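Local coordinates for 2,3-dihydroxybenzoate-AMP ligase (PDB 1MDB), which belongs to the ANL family of AMP-binding enzymes and is held here with adenosine monophosphate and 2,3-dihydroxybenzoic acid in its ligand pocket, at residues C46-W51 and I268-V273; L255-S258 and D262-F265. All coordinates share one frame; numbering follows the deposited sequence.

Contact 1 (C46-W51 and I268-V273); sequences CGNTHW and IEREKV
Arg270 and Asn48 meet at the protein surface, and this is the one close side-chain approach between 268-273 and 46-51. Ile268, two residues earlier, packs inward on Leu227 and Leu297. The Arg270 chain runs extended from CG to NE, with CG anti to the backbone N (chi1 176°), which carries the guanidinium out to the Asn48 amide. NH2 of Arg270 lies 2.6 Å from Asn48 ND2, which sits at the guanidinium edge, near its plane. The orientation of the Asn48 amide is doubtful. The two planes are 59° apart. Asn48 belongs to the type II' beta turn Cys46-Thr49, which joins strands 42-46 and 49-52 as a beta hairpin at one edge of the large mixed sheet. In that turn Cys46 O accepts from both Thr49 N and Thr49 OG1. Glu271 follows. Its OE2 is 3.5 Å from Arg270 NE and stands off the guanidinium plane, where no N-H aims at it; this salt bridge is electrostatic. Its OE1 forms a salt bridge with Arg252. Lys272 then leaves the helix with positive phi, and Val273 N bonds back to Ile268 O at 3.1 Å.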
loop_
_atom_site.group_PDB
_atom_site.type_symbol
_atom_site.label_atom_id
_atom_site.label_comp_id
_atom_site.label_asym_id
_atom_site.label_seq_id
_atom_site.Cartn_x
_atom_site.Cartn_y
_atom_site.Cartn_z
ATOM N N CYS A 46 15.507 1.574 -14.541
ATOM C CA CYS A 46 15.986 0.644 -13.530
ATOM C C CYS A 46 17.492 0.486 -13.700
ATOM O O CYS A 46 17.957 -0.165 -14.641
ATOM C CB CYS A 46 15.286 -0.707 -13.690
ATOM S SG CYS A 46 15.614 -1.848 -12.356
ATOM N N GLY A 47 18.256 1.081 -12.788
ATOM C CA GLY A 47 19.699 1.016 -12.909
ATOM C C GLY A 47 20.045 1.767 -14.183
ATOM O O GLY A 47 19.613 2.909 -14.369
ATOM N N ASN A 48 20.791 1.125 -15.077
ATOM C CA ASN A 48 21.178 1.755 -16.339
ATOM C C ASN A 48 20.231 1.441 -17.494
ATOM O O ASN A 48 20.415 1.944 -18.598
ATOM C CB ASN A 48 22.601 1.334 -16.724
ATOM C CG ASN A 48 23.665 2.103 -15.959
ATOM O OD1 ASN A 48 24.817 1.669 -15.863
ATOM N ND2 ASN A 48 23.290 3.261 -15.424
ATOM N N THR A 49 19.217 0.619 -17.240
ATOM C CA THR A 49 18.259 0.251 -18.279
ATOM C C THR A 49 17.053 1.182 -18.305
ATOM O O THR A 49 16.712 1.799 -17.298
ATOM C CB THR A 49 17.757 -1.190 -18.089
ATOM O OG1 THR A 49 16.902 -1.258 -16.938
ATOM C CG2 THR A 49 18.932 -2.129 -17.890
ATOM N N HIS A 50 16.413 1.270 -19.469
ATOM C CA HIS A 50 15.244 2.122 -19.667
ATOM C C HIS A 50 14.279 1.413 -20.618
ATOM O O HIS A 50 14.702 0.605 -21.446
ATOM C CB HIS A 50 15.664 3.456 -20.293
ATOM C CG HIS A 50 16.713 4.194 -19.517
ATOM N ND1 HIS A 50 16.432 4.903 -18.367
ATOM C CD2 HIS A 50 18.044 4.334 -19.727
ATOM C CE1 HIS A 50 17.545 5.447 -17.904
ATOM N NE2 HIS A 50 18.537 5.117 -18.710
ATOM N N TRP A 51 12.987 1.711 -20.496
ATOM C CA TRP A 51 11.962 1.121 -21.358
ATOM C C TRP A 51 11.012 2.216 -21.805
ATOM O O TRP A 51 10.414 2.906 -20.977
ATOM C CB TRP A 51 11.145 0.047 -20.617
ATOM C CG TRP A 51 11.722 -1.333 -20.631
ATOM C CD1 TRP A 51 12.950 -1.704 -21.088
ATOM C CD2 TRP A 51 11.106 -2.526 -20.118
ATOM N NE1 TRP A 51 13.144 -3.047 -20.890
ATOM C CE2 TRP A 51 12.028 -3.578 -20.296
ATOM C CE3 TRP A 51 9.867 -2.804 -19.522
ATOM C CZ2 TRP A 51 11.754 -4.895 -19.897
ATOM C CZ3 TRP A 51 9.592 -4.111 -19.124
ATOM C CH2 TRP A 51 10.535 -5.140 -19.315
ATOM N N ILE A 268 17.602 9.722 -6.519
ATOM C CA ILE A 268 16.849 10.964 -6.537
ATOM C C ILE A 268 17.685 12.072 -7.179
ATOM O O ILE A 268 17.186 12.845 -7.998
ATOM C CB ILE A 268 16.426 11.365 -5.107
ATOM C CG1 ILE A 268 15.468 10.307 -4.554
ATOM C CG2 ILE A 268 15.766 12.738 -5.120
ATOM C CD1 ILE A 268 14.989 10.561 -3.143
ATOM N N GLU A 269 18.960 12.135 -6.819
ATOM C CA GLU A 269 19.842 13.151 -7.386
ATOM C C GLU A 269 20.210 12.845 -8.844
ATOM O O GLU A 269 20.172 13.729 -9.702
ATOM C CB GLU A 269 21.119 13.275 -6.548
ATOM C CG GLU A 269 22.280 13.919 -7.300
ATOM C CD GLU A 269 23.422 14.317 -6.390
ATOM O OE1 GLU A 269 23.743 13.555 -5.452
ATOM O OE2 GLU A 269 24.007 15.396 -6.628
ATOM N N ARG A 270 20.568 11.594 -9.118
ATOM C CA ARG A 270 20.947 11.208 -10.470
ATOM C C ARG A 270 19.791 11.329 -11.457
ATOM O O ARG A 270 19.934 11.939 -12.513
ATOM C CB ARG A 270 21.490 9.772 -10.488
ATOM C CG ARG A 270 21.819 9.270 -11.886
ATOM C CD ARG A 270 22.403 7.867 -11.872
ATOM N NE ARG A 270 22.549 7.348 -13.231
ATOM C CZ ARG A 270 23.119 6.187 -13.545
ATOM N NH1 ARG A 270 23.614 5.397 -12.597
ATOM N NH2 ARG A 270 23.194 5.810 -14.814
ATOM N N GLU A 271 18.641 10.763 -11.108
ATOM C CA GLU A 271 17.479 10.803 -11.992
ATOM C C GLU A 271 16.597 12.027 -11.818
ATOM O O GLU A 271 15.660 12.244 -12.594
ATOM C CB GLU A 271 16.629 9.553 -11.779
ATOM C CG GLU A 271 17.386 8.271 -11.999
ATOM C CD GLU A 271 17.987 8.198 -13.393
ATOM O OE1 GLU A 271 17.358 8.714 -14.345
ATOM O OE2 GLU A 271 19.080 7.618 -13.535
ATOM N N LYS A 272 16.883 12.820 -10.793
ATOM C CA LYS A 272 16.092 14.018 -10.516
ATOM C C LYS A 272 14.617 13.706 -10.283
ATOM O O LYS A 272 13.733 14.235 -10.951
ATOM C CB LYS A 272 16.258 15.039 -11.648
ATOM C CG LYS A 272 17.483 15.912 -11.446
ATOM C CD LYS A 272 17.901 16.635 -12.700
ATOM C CE LYS A 272 19.166 17.425 -12.420
ATOM N NZ LYS A 272 20.158 16.599 -11.661
ATOM N N VAL A 273 14.371 12.833 -9.315
ATOM C CA VAL A 273 13.021 12.442 -8.944
ATOM C C VAL A 273 12.234 13.638 -8.397
ATOM O O VAL A 273 12.739 14.401 -7.575
ATOM C CB VAL A 273 13.056 11.348 -7.862
ATOM C CG1 VAL A 273 11.642 10.895 -7.543
ATOM C CG2 VAL A 273 13.917 10.179 -8.325
#

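Contact 2 (L255-S258 and D262-F265); sequences LSPS and DDAF
Asp263, on helix 261-271, faces Ser256, Pro257 and Ser258 in the loop that leads from strand 252-255 into it. Strand, loop and helix form the first half of a beta-alpha-beta crossover in the large mixed sheet of the AMP-binding domain. The Asp263 side chain points at the loop from the first turn of the helix. Its CB lies 3.8 Å from Ser256 OG. Ala264, next on the helix, adds a looser touch, its CB 4.1 Å from Ser256 OG, and also packs on Leu227 and Trp286. The hydroxyl of buried Ser256 stays within the loop: OG donates to Ser258 O at 2.6 Å, in the carbonyl plane, with a C=O...donor angle of 154°. The Pro257 ring packs beside Asp263 CB through CD. Asp263 CG stands anti to the carbonyl carbon (chi1 -75°), which sends the carboxylate along the proline toward Ser258. There CG is 3.9 Å from Pro257 CB, and the two side chains cross obliquely. Pro257 O accepts a hydrogen bond from Tyr132 OH. At the tip of the aspartate, OD2 takes a hydrogen bond from Ser258 OG at 2.6 Å, on its anti lone pair, away from OD1. Ser258 OG also has a weak hydrogen bond with Ser260 N.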
loop_
_atom_site.group_PDB
_atom_site.type_symbol
_atom_site.label_atom_id
_atom_site.label_comp_id
_atom_site.label_asym_id
_atom_site.label_seq_id
_atom_site.Cartn_x
_atom_site.Cartn_y
_atom_site.Cartn_z
ATOM N N LEU A 255 12.961 2.803 -10.619
ATOM C CA LEU A 255 12.877 1.704 -9.668
ATOM C C LEU A 255 14.055 1.621 -8.709
ATOM O O LEU A 255 15.199 1.456 -9.124
ATOM C CB LEU A 255 12.732 0.383 -10.426
ATOM C CG LEU A 255 11.581 0.378 -11.441
ATOM C CD1 LEU A 255 11.627 -0.890 -12.281
ATOM C CD2 LEU A 255 10.259 0.493 -10.704
ATOM N N SER A 256 13.767 1.726 -7.417
ATOM C CA SER A 256 14.809 1.643 -6.412
ATOM C C SER A 256 14.961 0.196 -5.959
ATOM O O SER A 256 13.970 -0.518 -5.766
ATOM C CB SER A 256 14.471 2.527 -5.206
ATOM O OG SER A 256 15.519 2.489 -4.247
ATOM N N PRO A 257 16.213 -0.257 -5.801
ATOM C CA PRO A 257 16.613 -1.601 -5.373
ATOM C C PRO A 257 16.003 -1.959 -4.020
ATOM O O PRO A 257 15.695 -3.126 -3.744
ATOM C CB PRO A 257 18.133 -1.493 -5.280
ATOM C CG PRO A 257 18.464 -0.458 -6.310
ATOM C CD PRO A 257 17.396 0.571 -6.095
ATOM N N SER A 258 15.856 -0.941 -3.176
ATOM C CA SER A 258 15.283 -1.108 -1.848
ATOM C C SER A 258 14.765 0.253 -1.386
ATOM O O SER A 258 14.958 1.260 -2.073
ATOM C CB SER A 258 16.341 -1.627 -0.870
ATOM O OG SER A 258 17.244 -0.599 -0.496
ATOM N N ASP A 262 20.405 4.769 1.203
ATOM C CA ASP A 262 21.615 4.406 0.482
ATOM C C ASP A 262 21.322 4.131 -0.985
ATOM O O ASP A 262 22.120 4.477 -1.852
ATOM C CB ASP A 262 22.277 3.185 1.117
ATOM C CG ASP A 262 23.064 3.537 2.355
ATOM O OD1 ASP A 262 23.949 4.410 2.260
ATOM O OD2 ASP A 262 22.808 2.947 3.419
ATOM N N ASP A 263 20.173 3.520 -1.263
ATOM C CA ASP A 263 19.792 3.228 -2.636
ATOM C C ASP A 263 18.989 4.344 -3.293
ATOM O O ASP A 263 19.251 4.709 -4.435
ATOM C CB ASP A 263 18.987 1.926 -2.708
ATOM C CG ASP A 263 19.854 0.694 -2.543
ATOM O OD1 ASP A 263 20.989 0.702 -3.067
ATOM O OD2 ASP A 263 19.399 -0.285 -1.906
ATOM N N ALA A 264 18.021 4.888 -2.559
ATOM C CA ALA A 264 17.133 5.936 -3.060
ATOM C C ALA A 264 17.721 7.333 -3.278
ATOM O O ALA A 264 17.427 7.974 -4.287
ATOM C CB ALA A 264 15.911 6.041 -2.148
ATOM N N PHE A 265 18.523 7.818 -2.336
ATOM C CA PHE A 265 19.096 9.158 -2.465
ATOM C C PHE A 265 19.885 9.371 -3.756
ATOM O O PHE A 265 19.607 10.307 -4.499
ATOM C CB PHE A 265 19.950 9.486 -1.231
ATOM C CG PHE A 265 19.134 9.863 -0.014
ATOM C CD1 PHE A 265 17.799 9.474 0.094
ATOM C CD2 PHE A 265 19.708 10.578 1.034
ATOM C CE1 PHE A 265 17.045 9.785 1.224
ATOM C CE2 PHE A 265 18.961 10.897 2.176
ATOM C CZ PHE A 265 17.627 10.497 2.270
#

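Both contacts use helix 261-271: contact 2 its beginning, contact 1 its far end. Their centres are about 10 Å apart, on the same side of the chain's centre. Along the chain, contact 2 is nested inside the long loop closed by contact 1. Strand 252-255 leads into contact 2 and runs parallel to strand 42-46, its neighbour in the large mixed sheet. Strand 42-46 in turn leads into the turn of contact 1. The two contacts touch where Cys46 CB packs on Leu255 CD1 at 3.9 Å. One helix is thus tied at its start to its own preceding loop and approached near its end by an edge hairpin from far earlier in the chain.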